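Local coordinates for ASCH domain-containing protein (Pyrococcus horikoshii, PDB 2Z0T), which is of unknown function but, as an ASCH-domain protein related to the PUA fold, probably binds RNA, at residues 21-34 / 90-104. Sequence-based numbering, arbitrary orientation.
Sequences KIEGRLYDEKRRQI and YDEEREKKYGVVAIE
An antiparallel pair at one edge of the mixed sheet, outermost strand 22-26 beside 100-104, carries this contact, and helix 92-98 leads into the second strand. Glu23 and Ile103 exchange two backbone hydrogen bonds, as do Arg25 and Val101, and the ladder ends where Tyr27 N donates to Gly99 O (2.9 Å). Gly99 leaves the helix with positive phi; at these angles a side chain would press on the carbonyl O of Tyr98, so glycine suits the place. At the end of strand 22-26, branched Leu26 reaches over to the start of helix 92-98 and the loop before it: its CG lies over the Tyr90 ring, 3.9 Å from the centroid, in a CH-pi contact, CD1 meets a face of the Arg94 guanidinium, and CD2 rests on Glu95 CA. Tyr90 OH shares one water with Gly24 O and another with Arg25 NH1, while Arg25 grips Glu23 OE2 through NE and NH2 and also donates to Gly6 O. Tyr98, its CG anti to the carbonyl carbon (chi1 -61°), sets its ring against residues 27-29: Asp28 CB sits over the centre of one face, Lys97 CD lies off-centre over the opposite face, and OH donates to Glu29 OE2 (2.8 Å). Arg32 NH2 reaches Tyr98 O (3.2 Å) in the carbonyl plane, and Arg32 NE donates to Tyr27 O. A leucine in place of Tyr98 would probably leave Glu29 OE2 without its hydroxyl partner and Asp28 CB without a flat surface to rest on. Arg31 grips the Asp28 carboxylate side-on, NE to OD1 and NH2 to OD2, and Arg31 N also donates to OD1, an Asx motif. The whole is a sheet-edge strand whose following turn packs on a helix, in an ASCH domain of the PUA clan.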
loop_
_atom_site.group_PDB
_atom_site.type_symbol
_atom_site.label_atom_id
_atom_site.label_comp_id
_atom_site.label_asym_id
_atom_site.label_seq_id
_atom_site.Cartn_x
_atom_site.Cartn_y
_atom_site.Cartn_z
ATOM N N LYS A 21 6.573 1.413 5.456
ATOM C CA LYS A 21 5.876 0.561 6.413
ATOM C C LYS A 21 4.405 0.376 6.077
ATOM O O LYS A 21 3.700 -0.385 6.742
ATOM C CB LYS A 21 5.996 1.158 7.819
ATOM C CG LYS A 21 7.431 1.372 8.290
ATOM C CD LYS A 21 7.475 1.996 9.681
ATOM C CE LYS A 21 6.840 1.081 10.725
ATOM N NZ LYS A 21 7.523 -0.242 10.797
ATOM N N ILE A 22 3.952 1.076 5.043
ATOM C CA ILE A 22 2.563 1.028 4.615
ATOM C C ILE A 22 2.465 0.780 3.116
ATOM O O ILE A 22 3.237 1.342 2.339
ATOM C CB ILE A 22 1.856 2.379 4.897
ATOM C CG1 ILE A 22 1.964 2.735 6.382
ATOM C CG2 ILE A 22 0.399 2.316 4.439
ATOM C CD1 ILE A 22 1.283 1.744 7.313
ATOM N N GLU A 23 1.521 -0.066 2.713
ATOM C CA GLU A 23 1.304 -0.315 1.296
ATOM C C GLU A 23 -0.098 0.192 0.986
ATOM O O GLU A 23 -1.079 -0.290 1.551
ATOM C CB GLU A 23 1.398 -1.802 0.955
ATOM C CG GLU A 23 0.950 -2.141 -0.479
ATOM C CD GLU A 23 1.760 -1.427 -1.561
ATOM O OE1 GLU A 23 2.711 -0.692 -1.222
ATOM O OE2 GLU A 23 1.444 -1.605 -2.758
ATOM N N GLY A 24 -0.177 1.180 0.103
ATOM C CA GLY A 24 -1.464 1.734 -0.272
ATOM C C GLY A 24 -1.989 1.040 -1.511
ATOM O O GLY A 24 -1.237 0.794 -2.452
ATOM N N ARG A 25 -3.280 0.726 -1.503
ATOM C CA ARG A 25 -3.936 0.043 -2.612
ATOM C C ARG A 25 -5.377 0.516 -2.707
ATOM O O ARG A 25 -5.883 1.180 -1.802
ATOM C CB ARG A 25 -3.968 -1.467 -2.354
ATOM C CG ARG A 25 -2.619 -2.136 -2.325
ATOM C CD ARG A 25 -2.192 -2.548 -3.713
ATOM N NE ARG A 25 -0.769 -2.853 -3.735
ATOM C CZ ARG A 25 -0.193 -3.680 -4.597
ATOM N NH1 ARG A 25 -0.920 -4.299 -5.518
ATOM N NH2 ARG A 25 1.114 -3.883 -4.530
ATOM N N LEU A 26 -6.037 0.177 -3.808
ATOM C CA LEU A 26 -7.446 0.503 -3.945
ATOM C C LEU A 26 -8.107 -0.511 -3.024
ATOM O O LEU A 26 -7.684 -1.668 -2.973
ATOM C CB LEU A 26 -7.940 0.262 -5.373
ATOM C CG LEU A 26 -7.696 1.355 -6.410
ATOM C CD1 LEU A 26 -8.135 0.860 -7.780
ATOM C CD2 LEU A 26 -8.468 2.607 -6.016
ATOM N N TYR A 27 -9.122 -0.082 -2.286
ATOM C CA TYR A 27 -9.834 -0.983 -1.391
ATOM C C TYR A 27 -10.839 -1.719 -2.275
ATOM O O TYR A 27 -12.049 -1.584 -2.110
ATOM C CB TYR A 27 -10.542 -0.165 -0.304
ATOM C CG TYR A 27 -11.236 -0.974 0.771
ATOM C CD1 TYR A 27 -10.590 -2.036 1.409
ATOM C CD2 TYR A 27 -12.523 -0.640 1.192
ATOM C CE1 TYR A 27 -11.213 -2.742 2.442
ATOM C CE2 TYR A 27 -13.152 -1.337 2.223
ATOM C CZ TYR A 27 -12.489 -2.385 2.841
ATOM O OH TYR A 27 -13.108 -3.071 3.859
ATOM N N ASP A 28 -10.314 -2.486 -3.229
ATOM C CA ASP A 28 -11.143 -3.230 -4.171
ATOM C C ASP A 28 -11.549 -4.611 -3.666
ATOM O O ASP A 28 -11.273 -4.976 -2.523
ATOM C CB ASP A 28 -10.426 -3.357 -5.520
ATOM C CG ASP A 28 -9.009 -3.880 -5.385
ATOM O OD1 ASP A 28 -8.764 -4.720 -4.496
ATOM O OD2 ASP A 28 -8.138 -3.458 -6.176
ATOM N N GLU A 29 -12.210 -5.380 -4.526
ATOM C CA GLU A 29 -12.675 -6.712 -4.151
ATOM C C GLU A 29 -11.571 -7.605 -3.585
ATOM O O GLU A 29 -11.772 -8.302 -2.587
ATOM C CB GLU A 29 -13.332 -7.399 -5.355
ATOM C CG GLU A 29 -14.516 -6.628 -5.932
ATOM C CD GLU A 29 -14.117 -5.631 -7.012
ATOM O OE1 GLU A 29 -12.955 -5.167 -7.017
ATOM O OE2 GLU A 29 -14.980 -5.301 -7.856
ATOM N N LYS A 30 -10.404 -7.574 -4.217
ATOM C CA LYS A 30 -9.283 -8.391 -3.773
ATOM C C LYS A 30 -8.771 -7.962 -2.403
ATOM O O LYS A 30 -8.502 -8.794 -1.540
ATOM C CB LYS A 30 -8.148 -8.313 -4.797
ATOM C CG LYS A 30 -6.907 -9.104 -4.424
ATOM C CD LYS A 30 -5.873 -9.037 -5.537
ATOM C CE LYS A 30 -4.647 -9.877 -5.218
ATOM N NZ LYS A 30 -3.692 -9.878 -6.358
ATOM N N ARG A 31 -8.645 -6.657 -2.202
ATOM C CA ARG A 31 -8.146 -6.132 -0.936
ATOM C C ARG A 31 -9.157 -6.212 0.213
ATOM O O ARG A 31 -8.771 -6.206 1.380
ATOM C CB ARG A 31 -7.692 -4.679 -1.129
ATOM C CG ARG A 31 -6.179 -4.481 -1.227
ATOM C CD ARG A 31 -5.513 -5.358 -2.285
ATOM N NE ARG A 31 -6.016 -5.123 -3.636
ATOM C CZ ARG A 31 -5.382 -5.501 -4.743
ATOM N NH1 ARG A 31 -4.216 -6.129 -4.663
ATOM N NH2 ARG A 31 -5.913 -5.258 -5.932
ATOM N N ARG A 32 -10.443 -6.299 -0.119
ATOM C CA ARG A 32 -11.498 -6.354 0.894
ATOM C C ARG A 32 -11.595 -7.661 1.674
ATOM O O ARG A 32 -12.524 -7.857 2.454
ATOM C CB ARG A 32 -12.850 -6.033 0.246
ATOM C CG ARG A 32 -12.948 -4.582 -0.198
ATOM C CD ARG A 32 -14.240 -4.259 -0.921
ATOM N NE ARG A 32 -14.316 -2.830 -1.215
ATOM C CZ ARG A 32 -15.391 -2.214 -1.692
ATOM N NH1 ARG A 32 -16.500 -2.900 -1.939
ATOM N NH2 ARG A 32 -15.362 -0.906 -1.906
ATOM N N GLN A 33 -10.635 -8.553 1.483
ATOM C CA GLN A 33 -10.666 -9.821 2.196
ATOM C C GLN A 33 -9.418 -10.015 3.040
ATOM O O GLN A 33 -9.181 -11.097 3.575
ATOM C CB GLN A 33 -10.829 -10.970 1.203
ATOM C CG GLN A 33 -9.817 -10.989 0.081
ATOM C CD GLN A 33 -10.241 -11.900 -1.060
ATOM O OE1 GLN A 33 -10.580 -13.064 -0.848
ATOM N NE2 GLN A 33 -10.217 -11.371 -2.276
ATOM N N ILE A 34 -8.636 -8.950 3.168
ATOM C CA ILE A 34 -7.396 -8.985 3.936
ATOM C C ILE A 34 -7.601 -8.487 5.363
ATOM O O ILE A 34 -8.316 -7.513 5.594
ATOM C CB ILE A 34 -6.319 -8.114 3.257
ATOM C CG1 ILE A 34 -6.095 -8.599 1.823
ATOM C CG2 ILE A 34 -5.023 -8.154 4.064
ATOM C CD1 ILE A 34 -5.059 -7.783 1.055
ATOM N N TYR A 90 -3.967 3.742 -10.570
ATOM C CA TYR A 90 -5.410 3.759 -10.375
ATOM C C TYR A 90 -6.111 5.036 -10.816
ATOM O O TYR A 90 -5.728 6.135 -10.418
ATOM C CB TYR A 90 -5.702 3.525 -8.891
ATOM C CG TYR A 90 -4.819 2.467 -8.263
ATOM C CD1 TYR A 90 -4.929 1.130 -8.636
ATOM C CD2 TYR A 90 -3.862 2.807 -7.304
ATOM C CE1 TYR A 90 -4.112 0.154 -8.073
ATOM C CE2 TYR A 90 -3.036 1.835 -6.733
ATOM C CZ TYR A 90 -3.167 0.512 -7.126
ATOM O OH TYR A 90 -2.340 -0.452 -6.593
ATOM N N ASP A 91 -7.161 4.876 -11.616
ATOM C CA ASP A 91 -7.926 6.019 -12.102
ATOM C C ASP A 91 -8.879 6.528 -11.030
ATOM O O ASP A 91 -9.229 5.808 -10.091
ATOM C CB ASP A 91 -8.727 5.648 -13.350
ATOM C CG ASP A 91 -9.599 4.433 -13.142
ATOM O OD1 ASP A 91 -9.095 3.307 -13.329
ATOM O OD2 ASP A 91 -10.782 4.601 -12.777
ATOM N N GLU A 92 -9.311 7.772 -11.194
ATOM C CA GLU A 92 -10.212 8.415 -10.250
ATOM C C GLU A 92 -11.555 7.703 -10.087
ATOM O O GLU A 92 -12.115 7.680 -8.992
ATOM C CB GLU A 92 -10.434 9.865 -10.676
ATOM C CG GLU A 92 -9.134 10.633 -10.857
ATOM C CD GLU A 92 -9.343 11.994 -11.491
ATOM O OE1 GLU A 92 -9.892 12.891 -10.818
ATOM O OE2 GLU A 92 -8.961 12.160 -12.667
ATOM N N GLU A 93 -12.082 7.125 -11.161
ATOM C CA GLU A 93 -13.358 6.425 -11.057
ATOM C C GLU A 93 -13.266 5.243 -10.093
ATOM O O GLU A 93 -14.168 5.023 -9.282
ATOM C CB GLU A 93 -13.825 5.942 -12.431
ATOM C CG GLU A 93 -14.423 7.041 -13.297
ATOM C CD GLU A 93 -15.654 7.674 -12.666
ATOM O OE1 GLU A 93 -16.596 6.928 -12.321
ATOM O OE2 GLU A 93 -15.681 8.914 -12.519
ATOM N N ARG A 94 -12.175 4.486 -10.175
ATOM C CA ARG A 94 -11.984 3.340 -9.289
ATOM C C ARG A 94 -11.771 3.806 -7.852
ATOM O O ARG A 94 -12.278 3.194 -6.912
ATOM C CB ARG A 94 -10.789 2.499 -9.753
ATOM C CG ARG A 94 -11.059 1.681 -11.008
ATOM C CD ARG A 94 -9.763 1.212 -11.659
ATOM N NE ARG A 94 -9.051 0.208 -10.876
ATOM C CZ ARG A 94 -7.792 -0.159 -11.102
ATOM N NH1 ARG A 94 -7.100 0.403 -12.086
ATOM N NH2 ARG A 94 -7.228 -1.099 -10.354
ATOM N N GLU A 95 -11.019 4.891 -7.688
ATOM C CA GLU A 95 -10.743 5.445 -6.367
ATOM C C GLU A 95 -12.055 5.830 -5.685
ATOM O O GLU A 95 -12.284 5.506 -4.522
ATOM C CB GLU A 95 -9.835 6.675 -6.490
ATOM C CG GLU A 95 -9.440 7.303 -5.159
ATOM C CD GLU A 95 -8.537 8.508 -5.321
ATOM O OE1 GLU A 95 -8.222 8.867 -6.477
ATOM O OE2 GLU A 95 -8.141 9.101 -4.292
ATOM N N LYS A 96 -12.920 6.520 -6.420
ATOM C CA LYS A 96 -14.211 6.941 -5.887
ATOM C C LYS A 96 -15.140 5.757 -5.616
ATOM O O LYS A 96 -15.904 5.763 -4.650
ATOM C CB LYS A 96 -14.887 7.915 -6.862
ATOM C CG LYS A 96 -14.342 9.342 -6.818
ATOM C CD LYS A 96 -12.833 9.385 -7.023
ATOM C CE LYS A 96 -12.302 10.809 -7.089
ATOM N NZ LYS A 96 -10.819 10.837 -7.261
ATOM N N LYS A 97 -15.064 4.738 -6.465
ATOM C CA LYS A 97 -15.907 3.556 -6.328
ATOM C C LYS A 97 -15.551 2.623 -5.168
ATOM O O LYS A 97 -16.439 2.111 -4.477
ATOM C CB LYS A 97 -15.875 2.747 -7.630
ATOM C CG LYS A 97 -16.657 1.445 -7.570
ATOM C CD LYS A 97 -16.464 0.626 -8.834
ATOM C CE LYS A 97 -17.246 -0.675 -8.776
ATOM N NZ LYS A 97 -17.019 -1.501 -9.998
ATOM N N TYR A 98 -14.259 2.408 -4.952
ATOM C CA TYR A 98 -13.797 1.488 -3.911
ATOM C C TYR A 98 -13.222 2.087 -2.637
ATOM O O TYR A 98 -13.303 1.476 -1.570
ATOM C CB TYR A 98 -12.734 0.553 -4.492
ATOM C CG TYR A 98 -13.210 -0.317 -5.626
ATOM C CD1 TYR A 98 -14.124 -1.345 -5.405
ATOM C CD2 TYR A 98 -12.739 -0.119 -6.924
ATOM C CE1 TYR A 98 -14.559 -2.158 -6.449
ATOM C CE2 TYR A 98 -13.168 -0.925 -7.976
ATOM C CZ TYR A 98 -14.076 -1.941 -7.732
ATOM O OH TYR A 98 -14.502 -2.741 -8.767
ATOM N N GLY A 99 -12.632 3.269 -2.737
ATOM C CA GLY A 99 -12.003 3.850 -1.568
ATOM C C GLY A 99 -10.559 3.373 -1.602
ATOM O O GLY A 99 -10.175 2.641 -2.517
ATOM N N VAL A 100 -9.766 3.758 -0.607
ATOM C CA VAL A 100 -8.352 3.396 -0.566
ATOM C C VAL A 100 -7.984 2.737 0.755
ATOM O O VAL A 100 -8.469 3.137 1.811
ATOM C CB VAL A 100 -7.477 4.653 -0.759
ATOM C CG1 VAL A 100 -6.005 4.304 -0.623
ATOM C CG2 VAL A 100 -7.762 5.266 -2.124
ATOM N N VAL A 101 -7.113 1.734 0.698
ATOM C CA VAL A 101 -6.714 1.047 1.915
ATOM C C VAL A 101 -5.221 1.164 2.207
ATOM O O VAL A 101 -4.384 1.070 1.305
ATOM C CB VAL A 101 -7.114 -0.452 1.864
ATOM C CG1 VAL A 101 -6.436 -1.139 0.691
ATOM C CG2 VAL A 101 -6.745 -1.140 3.176
ATOM N N ALA A 102 -4.902 1.412 3.474
ATOM C CA ALA A 102 -3.521 1.500 3.919
ATOM C C ALA A 102 -3.257 0.183 4.648
ATOM O O ALA A 102 -3.856 -0.088 5.688
ATOM C CB ALA A 102 -3.337 2.676 4.875
ATOM N N ILE A 103 -2.383 -0.640 4.088
ATOM C CA ILE A 103 -2.058 -1.928 4.694
ATOM C C ILE A 103 -0.756 -1.790 5.479
ATOM O O ILE A 103 0.304 -1.580 4.891
ATOM C CB ILE A 103 -1.885 -3.017 3.608
ATOM C CG1 ILE A 103 -3.106 -3.026 2.682
ATOM C CG2 ILE A 103 -1.693 -4.378 4.255
ATOM C CD1 ILE A 103 -2.963 -3.950 1.494
ATOM N N GLU A 104 -0.838 -1.892 6.803
ATOM C CA GLU A 104 0.349 -1.783 7.648
ATOM C C GLU A 104 1.089 -3.105 7.514
ATOM O O GLU A 104 0.537 -4.159 7.823
ATOM C CB GLU A 104 -0.040 -1.547 9.107
ATOM C CG GLU A 104 1.138 -1.163 9.999
ATOM C CD GLU A 104 0.746 -1.037 11.458
ATOM O OE1 GLU A 104 -0.378 -0.568 11.729
ATOM O OE2 GLU A 104 1.564 -1.398 12.336
HETATM O O HOH W 1 -0.288 0.554 -5.042
HETATM O O HOH W 2 -3.131 -3.222 -7.075
HETATM O O HOH W 3 -8.555 -3.044 -8.942
HETATM O O HOH W 4 -17.540 0.273 -2.789
#